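Local coordinates for coat protein (Papaya mosaic virus, PDB 4DOX) that forms the capsid of a flexible filamentous plant virus, its copies probably assembling around the genomic RNA, at residues A[70-75]-A[102-107]. Numbering follows the deposited sequence.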
# COMPACT_ATOMS: atom_id res chain seq x y z
N ASN A 70 -2.44 12.82 1.65
CA ASN A 70 -1.76 13.64 0.64
C ASN A 70 -1.63 13.05 -0.77
O ASN A 70 -1.26 13.77 -1.67
CB ASN A 70 -0.41 14.07 1.18
CG ASN A 70 -0.53 14.92 2.47
OD1 ASN A 70 -0.95 16.07 2.42
ND2 ASN A 70 -0.15 14.34 3.60
N GLY A 71 -1.95 11.77 -0.98
CA GLY A 71 -1.69 11.15 -2.27
C GLY A 71 -0.45 10.27 -2.22
O GLY A 71 0.40 10.43 -1.36
N SER A 72 -0.37 9.32 -3.14
CA SER A 72 0.71 8.31 -3.17
C SER A 72 1.32 8.29 -4.58
O SER A 72 1.98 7.34 -4.97
CB SER A 72 0.18 6.92 -2.76
OG SER A 72 -0.78 6.45 -3.68
N SER A 73 1.08 9.36 -5.31
CA SER A 73 1.55 9.52 -6.66
C SER A 73 3.05 9.68 -6.72
O SER A 73 3.67 10.08 -5.74
CB SER A 73 0.86 10.74 -7.26
OG SER A 73 1.71 11.28 -8.22
N ALA A 74 3.64 9.33 -7.85
CA ALA A 74 5.11 9.37 -8.01
C ALA A 74 5.70 10.75 -7.87
O ALA A 74 6.91 10.90 -7.63
CB ALA A 74 5.53 8.80 -9.37
N TYR A 75 4.86 11.78 -8.02
CA TYR A 75 5.34 13.11 -7.74
C TYR A 75 4.73 13.85 -6.53
O TYR A 75 4.95 15.05 -6.40
CB TYR A 75 5.32 13.97 -8.99
CG TYR A 75 4.13 13.76 -9.88
CD1 TYR A 75 4.29 13.28 -11.22
CD2 TYR A 75 2.82 14.06 -9.42
CE1 TYR A 75 3.18 13.10 -12.07
CE2 TYR A 75 1.69 13.89 -10.24
CZ TYR A 75 1.87 13.41 -11.57
OH TYR A 75 0.74 13.24 -12.37
N SER A 102 6.49 1.36 -6.80
CA SER A 102 6.08 2.76 -6.72
C SER A 102 5.46 2.97 -5.34
O SER A 102 5.05 2.01 -4.65
CB SER A 102 5.00 3.03 -7.76
OG SER A 102 3.83 2.27 -7.41
N LEU A 103 5.35 4.24 -4.95
CA LEU A 103 4.84 4.59 -3.64
C LEU A 103 3.36 4.14 -3.58
O LEU A 103 2.84 3.72 -2.52
CB LEU A 103 5.01 6.09 -3.47
CG LEU A 103 4.51 6.85 -2.25
CD1 LEU A 103 5.05 6.24 -0.92
CD2 LEU A 103 4.89 8.29 -2.40
N ARG A 104 2.71 4.17 -4.74
CA ARG A 104 1.29 3.85 -4.84
C ARG A 104 1.04 2.39 -4.54
O ARG A 104 0.12 2.07 -3.79
CB ARG A 104 0.75 4.24 -6.21
CG ARG A 104 -0.60 3.60 -6.59
CD ARG A 104 -1.83 4.37 -6.24
NE ARG A 104 -1.67 5.82 -6.22
CZ ARG A 104 -2.01 6.68 -7.20
NH1 ARG A 104 -2.51 6.25 -8.33
NH2 ARG A 104 -1.85 7.99 -7.03
N LYS A 105 1.87 1.52 -5.11
CA LYS A 105 1.71 0.08 -4.92
C LYS A 105 2.01 -0.28 -3.50
O LYS A 105 1.33 -1.13 -2.95
CB LYS A 105 2.58 -0.74 -5.89
CG LYS A 105 1.94 -0.87 -7.22
CD LYS A 105 2.93 -1.28 -8.28
CE LYS A 105 2.31 -1.14 -9.68
NZ LYS A 105 3.17 -1.87 -10.65
N PHE A 106 3.04 0.35 -2.92
CA PHE A 106 3.39 0.10 -1.53
C PHE A 106 2.23 0.49 -0.58
O PHE A 106 1.90 -0.25 0.34
CB PHE A 106 4.61 0.94 -1.17
CG PHE A 106 5.16 0.69 0.23
CD1 PHE A 106 4.92 1.59 1.27
CD2 PHE A 106 5.94 -0.43 0.51
CE1 PHE A 106 5.42 1.37 2.56
CE2 PHE A 106 6.46 -0.66 1.82
CZ PHE A 106 6.20 0.25 2.84
N CYS A 107 1.63 1.66 -0.79
CA CYS A 107 0.50 2.08 0.06
C CYS A 107 -0.67 1.11 -0.11
O CYS A 107 -1.33 0.78 0.86
CB CYS A 107 0.08 3.53 -0.21
SG CYS A 107 1.44 4.70 0.22
O HOH W 1 3.42 5.92 -6.83
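Ser72 and Arg104 meet through one direct side-chain hydrogen bond: Arg104 NE donates to Ser72 OG over 2.8 Å with an N-H...O angle of 161°. The acceptor lies 4° from the guanidinium plane, an edge-on approach. The arginine chain is bent at chi2, which places CD, and at chi3, which places NE; Arg104 CD lies 3.5 Å from Ser72 OG. Both polar ends share a further partner, Asp142, whose OD1 is hydrogen-bonded to Ser72 OG while its OD2 forms a salt bridge with Arg104 NH2.

A second polar link runs through water, which donates to Ser72 O at 2.7 Å and accepts from Arg104 N at 2.8 Å. The bridge ties the loop backbone to the first turn of helix 103-108, where the Ser102 side chain forms the N-cap by accepting from Lys105 N.

Carbon and sulfur atoms add van der Waals contacts. Leu103 CB packs 3.6 Å from the carbonyl oxygen of Ser72, and Cys107 SG reaches Ser72 CB at 3.9 Å; Leu103 and Cys107 also touch helix 56-70, through Leu63 and Cys67. The loop leaving that helix, beginning at Gly71 with positive phi, is thereby joined to helix 103-108 within a coat protein built of helices and long loops, without strands. With Asp142 closing a triangle of polar side chains, the arginine charge is probably offset locally, and the buried serine hydroxyl is gripped by two partners.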